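Local coordinates for protein terminal oxygenase component of carbazole 1,9a-dioxygenase (Nocardioides aromaticivorans, PDB 3GCF) that probably dihydroxylates carbazole at its angular position as the terminal oxygenase of a Rieske non-heme iron dioxygenase, using electrons delivered by a ferredoxin, at residues 100-105 with 112-117; 172-177 with 340-345. All coordinates share one frame; numbering follows the deposited sequence.

From the N terminus the chain first builds the Rieske region, where contact 1 closes a short loop: six residues separate 100-105 from 112-117, and the two segments form a beta hairpin beside the [2Fe-2S] cluster. That loop is complete before contact 2 opens, so the two follow in series, neither nesting nor crossing. Contact 2 spans 162 residues of the ring-hydroxylase part and brings the end of strand 164-173 against helix 335-350, which carries the iron ligand Asp-337. The centres of contacts 1 and 2 lie about 41 Å apart. Contact 1 thus belongs to the cluster-binding part and contact 2 to the part that holds the mononuclear iron; cluster and iron are the two redox sites of a Rieske oxygenase.

Contact 1 of 2, residues 100-105 with 112-117; sequences GWTYDL and DVLTSP. With FES (Fe2/s2 (inorganic) cluster), chain Q.
Gly-100 O is gripped by two donors, Leu-114 N at 3.2 Å across the hairpin and the hydroxyl Thr-102 OG1, two residues further along the same segment, at 2.9 Å, and they reach it from opposite faces of the carbonyl plane. Thr-102 OG1 stands anti to its carbonyl carbon (chi1 -54°), which turns it back to Gly-100; it also bonds Ser-95 OG and rests on Leu-114 CD1. The backbone N of Thr-102 donates to Asp-112 O at 2.9 Å, nearly straight (167°), while the return bond from Asp-112 N to Thr-102 O is weak. Asp-112 OD1 curls back to accept Val-113 N on its anti lone pair. Trp-101 and Val-113, an antiparallel non-hydrogen-bonded pair, lie side by side pointing the same way. Val-113 CG2 sits over one face of the indole, 4.2 Å from the centroid of its five-membered ring in a CH-pi contact, and Val-113 CG1 touches Trp-101 CD1 at 3.7 Å. The opposite face is covered by cluster sulfur S1, 3.3 Å from Trp-101 CD1. Gly-100 has positive phi, and a CB built on it would probably come too close to Leu-114 CB. Beyond the pair, a type I turn from Val-113 to Ser-116 is closed by Ser-116 N bonding Val-113 O, and Thr-115 OG1 bonds the carbonyl of the cluster ligand His-99. The indole also stacks on His-77, another cluster ligand, and meets Phe-360 of the second subunit edge-to-face. Strand 101-104 is the middle strand of a three-stranded antiparallel sheet, between 93-95 and 110-113.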
loop_
_atom_site.group_PDB
_atom_site.type_symbol
_atom_site.label_atom_id
_atom_site.label_comp_id
_atom_site.label_asym_id
_atom_site.label_seq_id
_atom_site.Cartn_x
_atom_site.Cartn_y
_atom_site.Cartn_z
ATOM N N GLY A 100 -12.129 25.027 -16.986
ATOM C CA GLY A 100 -11.932 26.466 -16.915
ATOM C C GLY A 100 -12.659 27.273 -15.848
ATOM O O GLY A 100 -12.685 28.501 -15.928
ATOM N N TRP A 101 -13.265 26.629 -14.857
ATOM C CA TRP A 101 -13.930 27.410 -13.817
ATOM C C TRP A 101 -12.845 28.288 -13.189
ATOM O O TRP A 101 -11.773 27.800 -12.829
ATOM C CB TRP A 101 -14.566 26.492 -12.772
ATOM C CG TRP A 101 -15.865 25.880 -13.226
ATOM C CD1 TRP A 101 -16.218 25.550 -14.509
ATOM C CD2 TRP A 101 -16.957 25.467 -12.392
ATOM N NE1 TRP A 101 -17.458 24.955 -14.523
ATOM C CE2 TRP A 101 -17.935 24.891 -13.237
ATOM C CE3 TRP A 101 -17.204 25.525 -11.012
ATOM C CZ2 TRP A 101 -19.141 24.375 -12.747
ATOM C CZ3 TRP A 101 -18.402 25.011 -10.524
ATOM C CH2 TRP A 101 -19.357 24.443 -11.394
ATOM N N THR A 102 -13.126 29.582 -13.074
ATOM C CA THR A 102 -12.156 30.536 -12.548
ATOM C C THR A 102 -12.631 31.202 -11.265
ATOM O O THR A 102 -13.763 31.683 -11.173
ATOM C CB THR A 102 -11.850 31.592 -13.625
ATOM O OG1 THR A 102 -11.448 30.919 -14.824
ATOM C CG2 THR A 102 -10.732 32.526 -13.183
ATOM N N TYR A 103 -11.751 31.237 -10.272
ATOM C CA TYR A 103 -12.095 31.808 -8.979
ATOM C C TYR A 103 -11.300 33.040 -8.579
ATOM O O TYR A 103 -10.125 33.188 -8.929
ATOM C CB TYR A 103 -11.925 30.754 -7.884
ATOM C CG TYR A 103 -12.636 29.447 -8.153
ATOM C CD1 TYR A 103 -12.105 28.514 -9.045
ATOM C CD2 TYR A 103 -13.841 29.146 -7.521
ATOM C CE1 TYR A 103 -12.756 27.310 -9.298
ATOM C CE2 TYR A 103 -14.501 27.942 -7.770
ATOM C CZ TYR A 103 -13.950 27.031 -8.660
ATOM O OH TYR A 103 -14.584 25.837 -8.896
ATOM N N ASP A 104 -11.965 33.911 -7.826
ATOM C CA ASP A 104 -11.373 35.141 -7.306
ATOM C C ASP A 104 -10.635 34.729 -6.032
ATOM O O ASP A 104 -11.242 34.195 -5.106
ATOM C CB ASP A 104 -12.488 36.138 -6.964
ATOM C CG ASP A 104 -11.960 37.459 -6.442
ATOM O OD1 ASP A 104 -11.141 37.457 -5.495
ATOM O OD2 ASP A 104 -12.377 38.509 -6.976
ATOM N N LEU A 105 -9.333 34.968 -5.979
ATOM C CA LEU A 105 -8.568 34.579 -4.799
ATOM C C LEU A 105 -8.966 35.308 -3.518
ATOM O O LEU A 105 -8.825 34.759 -2.430
ATOM C CB LEU A 105 -7.072 34.768 -5.051
ATOM C CG LEU A 105 -6.436 33.850 -6.099
ATOM C CD1 LEU A 105 -4.959 34.188 -6.223
ATOM C CD2 LEU A 105 -6.615 32.390 -5.697
ATOM N N ASP A 112 -15.990 33.294 -13.263
ATOM C CA ASP A 112 -16.031 33.027 -14.686
ATOM C C ASP A 112 -15.873 31.557 -15.029
ATOM O O ASP A 112 -15.511 30.741 -14.182
ATOM C CB ASP A 112 -14.938 33.824 -15.403
ATOM C CG ASP A 112 -15.421 34.411 -16.711
ATOM O OD1 ASP A 112 -16.134 33.689 -17.451
ATOM O OD2 ASP A 112 -15.089 35.585 -16.997
ATOM N N VAL A 113 -16.164 31.242 -16.285
ATOM C CA VAL A 113 -16.036 29.891 -16.811
ATOM C C VAL A 113 -15.548 30.029 -18.247
ATOM O O VAL A 113 -16.316 30.343 -19.163
ATOM C CB VAL A 113 -17.377 29.132 -16.776
ATOM C CG1 VAL A 113 -17.198 27.722 -17.341
ATOM C CG2 VAL A 113 -17.881 29.050 -15.342
ATOM N N LEU A 114 -14.251 29.814 -18.420
ATOM C CA LEU A 114 -13.592 29.911 -19.712
ATOM C C LEU A 114 -14.260 29.133 -20.838
ATOM O O LEU A 114 -14.203 29.552 -21.993
ATOM C CB LEU A 114 -12.141 29.448 -19.570
ATOM C CG LEU A 114 -11.072 30.454 -19.121
ATOM C CD1 LEU A 114 -11.683 31.631 -18.390
ATOM C CD2 LEU A 114 -10.054 29.731 -18.263
ATOM N N THR A 115 -14.889 28.007 -20.509
ATOM C CA THR A 115 -15.534 27.170 -21.517
ATOM C C THR A 115 -17.004 27.509 -21.759
ATOM O O THR A 115 -17.639 26.940 -22.644
ATOM C CB THR A 115 -15.474 25.679 -21.128
ATOM O OG1 THR A 115 -16.093 25.498 -19.847
ATOM C CG2 THR A 115 -14.035 25.197 -21.075
ATOM N N SER A 116 -17.545 28.431 -20.977
ATOM C CA SER A 116 -18.945 28.791 -21.126
ATOM C C SER A 116 -19.180 30.196 -20.579
ATOM O O SER A 116 -19.742 30.367 -19.503
ATOM C CB SER A 116 -19.807 27.761 -20.386
ATOM O OG SER A 116 -21.190 28.030 -20.513
ATOM N N PRO A 117 -18.756 31.224 -21.331
ATOM C CA PRO A 117 -18.929 32.614 -20.896
ATOM C C PRO A 117 -20.367 32.955 -20.527
ATOM O O PRO A 117 -21.302 32.554 -21.213
ATOM C CB PRO A 117 -18.418 33.418 -22.094
ATOM C CG PRO A 117 -18.700 32.513 -23.262
ATOM C CD PRO A 117 -18.273 31.168 -22.723
HETATM FE FE1 FES Q . -12.747 22.238 -12.327
HETATM FE FE2 FES Q . -14.626 21.215 -13.978
HETATM S S1 FES Q . -13.854 23.277 -13.982
HETATM S S2 FES Q . -13.511 20.162 -12.250
#

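Contact 2 of 2, residues 172-177 with 340-345; sequences TVQSNW and AREAQQ
Asn-176 N donates to Gln-345 OE1 at 2.7 Å and 150°, approaching from above the amide carbonyl plane. The Gln-345 chain starts with CG anti to the backbone N (chi1 -176°) and bends at the next torsion, which carries the oxygen past Ser-175 CA to that N-H. A second side-chain acceptor of the helix, Glu-342 OE2, takes Gln-174 N at 2.9 Å on its anti side, 15° out of the carboxylate plane. The extended Glu-342 chain lays its CG against Gln-174 O, and Val-173 CG1 packs against Glu-342 CG and OE2. An alanine in place of Glu-342 would probably leave Gln-174 N without this acceptor and open a gap beside Val-173 CG1. Between these two bonds Ser-175 OG packs on Arg-341 CB and donates to Asn-176 O, while the Val-173 and Arg-341 side chains cross at about a right angle, with Val-173 CG2 3.9 Å from Arg-341 NH1. The guanidinium has further partners: NE bonds Asn-183 OD1, and the group makes a cation-pi contact with Tyr-300. Arg-341 also lies beside the iron ligand Asp-337, their side chains about 4 Å apart at the nearest atoms. Helix 335-350 thus packs on the chain where strand 164-173, an outermost strand of its sheet within this chain and paired with 298-307, gives way through the inverse gamma turn centred on Gln-174 to the Asn-176 N-cap of helix 177-184.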
loop_
_atom_site.group_PDB
_atom_site.type_symbol
_atom_site.label_atom_id
_atom_site.label_comp_id
_atom_site.label_asym_id
_atom_site.label_seq_id
_atom_site.Cartn_x
_atom_site.Cartn_y
_atom_site.Cartn_z
ATOM N N THR A 172 8.605 16.648 5.295
ATOM C CA THR A 172 7.518 15.768 5.702
ATOM C C THR A 172 8.066 14.653 6.588
ATOM O O THR A 172 9.132 14.118 6.312
ATOM C CB THR A 172 6.852 15.146 4.456
ATOM O OG1 THR A 172 6.312 16.193 3.638
ATOM C CG2 THR A 172 5.738 14.177 4.853
ATOM N N VAL A 173 7.338 14.316 7.653
ATOM C CA VAL A 173 7.731 13.249 8.576
ATOM C C VAL A 173 6.564 12.268 8.669
ATOM O O VAL A 173 5.408 12.679 8.781
ATOM C CB VAL A 173 8.038 13.795 9.993
ATOM C CG1 VAL A 173 8.400 12.644 10.933
ATOM C CG2 VAL A 173 9.187 14.794 9.928
ATOM N N GLN A 174 6.866 10.973 8.616
ATOM C CA GLN A 174 5.823 9.959 8.653
ATOM C C GLN A 174 5.387 9.537 10.058
ATOM O O GLN A 174 5.581 8.391 10.455
ATOM C CB GLN A 174 6.264 8.717 7.868
ATOM C CG GLN A 174 6.751 8.982 6.437
ATOM C CD GLN A 174 5.687 9.617 5.543
ATOM O OE1 GLN A 174 4.541 9.179 5.517
ATOM N NE2 GLN A 174 6.076 10.645 4.794
ATOM N N SER A 175 4.805 10.462 10.810
ATOM C CA SER A 175 4.301 10.152 12.140
ATOM C C SER A 175 3.255 11.190 12.465
ATOM O O SER A 175 3.226 12.264 11.857
ATOM C CB SER A 175 5.415 10.210 13.204
ATOM O OG SER A 175 5.492 11.487 13.833
ATOM N N ASN A 176 2.390 10.868 13.418
ATOM C CA ASN A 176 1.369 11.807 13.848
ATOM C C ASN A 176 2.137 13.029 14.348
ATOM O O ASN A 176 3.265 12.897 14.827
ATOM C CB ASN A 176 0.550 11.206 14.989
ATOM C CG ASN A 176 -0.530 12.141 15.479
ATOM O OD1 ASN A 176 -0.410 12.734 16.552
ATOM N ND2 ASN A 176 -1.602 12.269 14.701
ATOM N N TRP A 177 1.528 14.207 14.247
ATOM C CA TRP A 177 2.173 15.443 14.670
ATOM C C TRP A 177 2.516 15.484 16.155
ATOM O O TRP A 177 3.522 16.076 16.546
ATOM C CB TRP A 177 1.289 16.649 14.335
ATOM C CG TRP A 177 0.036 16.724 15.158
ATOM C CD1 TRP A 177 -1.097 15.984 14.998
ATOM C CD2 TRP A 177 -0.198 17.576 16.289
ATOM N NE1 TRP A 177 -2.025 16.321 15.953
ATOM C CE2 TRP A 177 -1.499 17.295 16.762
ATOM C CE3 TRP A 177 0.565 18.551 16.949
ATOM C CZ2 TRP A 177 -2.056 17.953 17.869
ATOM C CZ3 TRP A 177 0.011 19.207 18.050
ATOM C CH2 TRP A 177 -1.287 18.903 18.496
ATOM N N ALA A 340 13.214 8.775 14.640
ATOM C CA ALA A 340 12.868 8.545 16.036
ATOM C C ALA A 340 11.359 8.704 16.188
ATOM O O ALA A 340 10.706 7.920 16.871
ATOM C CB ALA A 340 13.594 9.539 16.941
ATOM N N ARG A 341 10.807 9.731 15.550
ATOM C CA ARG A 341 9.371 9.966 15.611
ATOM C C ARG A 341 8.627 8.826 14.924
ATOM O O ARG A 341 7.682 8.261 15.475
ATOM C CB ARG A 341 9.017 11.288 14.921
ATOM C CG ARG A 341 9.556 12.524 15.626
ATOM C CD ARG A 341 9.386 13.780 14.787
ATOM N NE ARG A 341 10.232 14.860 15.291
ATOM C CZ ARG A 341 10.426 16.021 14.676
ATOM N NH1 ARG A 341 9.828 16.281 13.522
ATOM N NH2 ARG A 341 11.251 16.914 15.205
ATOM N N GLU A 342 9.070 8.486 13.719
ATOM C CA GLU A 342 8.437 7.432 12.933
ATOM C C GLU A 342 8.493 6.062 13.600
ATOM O O GLU A 342 7.633 5.213 13.362
ATOM C CB GLU A 342 9.077 7.383 11.541
ATOM C CG GLU A 342 9.067 8.749 10.866
ATOM C CD GLU A 342 9.772 8.777 9.524
ATOM O OE1 GLU A 342 10.716 7.984 9.313
ATOM O OE2 GLU A 342 9.392 9.615 8.681
ATOM N N ALA A 343 9.500 5.845 14.439
ATOM C CA ALA A 343 9.632 4.568 15.129
ATOM C C ALA A 343 8.530 4.419 16.181
ATOM O O ALA A 343 8.289 3.323 16.688
ATOM C CB ALA A 343 11.008 4.477 15.791
ATOM N N GLN A 344 7.859 5.527 16.491
ATOM C CA GLN A 344 6.790 5.548 17.491
ATOM C C GLN A 344 5.397 5.480 16.874
ATOM O O GLN A 344 4.421 5.203 17.570
ATOM C CB GLN A 344 6.869 6.840 18.327
ATOM C CG GLN A 344 8.156 7.034 19.114
ATOM C CD GLN A 344 8.248 8.417 19.761
ATOM O OE1 GLN A 344 7.453 8.769 20.632
ATOM N NE2 GLN A 344 9.225 9.204 19.329
ATOM N N GLN A 345 5.308 5.745 15.575
ATOM C CA GLN A 345 4.028 5.774 14.873
ATOM C C GLN A 345 3.127 4.553 15.064
ATOM O O GLN A 345 1.940 4.701 15.357
ATOM C CB GLN A 345 4.265 6.028 13.379
ATOM C CG GLN A 345 2.992 6.183 12.539
ATOM C CD GLN A 345 2.005 7.174 13.130
ATOM O OE1 GLN A 345 2.395 8.182 13.723
ATOM N NE2 GLN A 345 0.716 6.897 12.958
#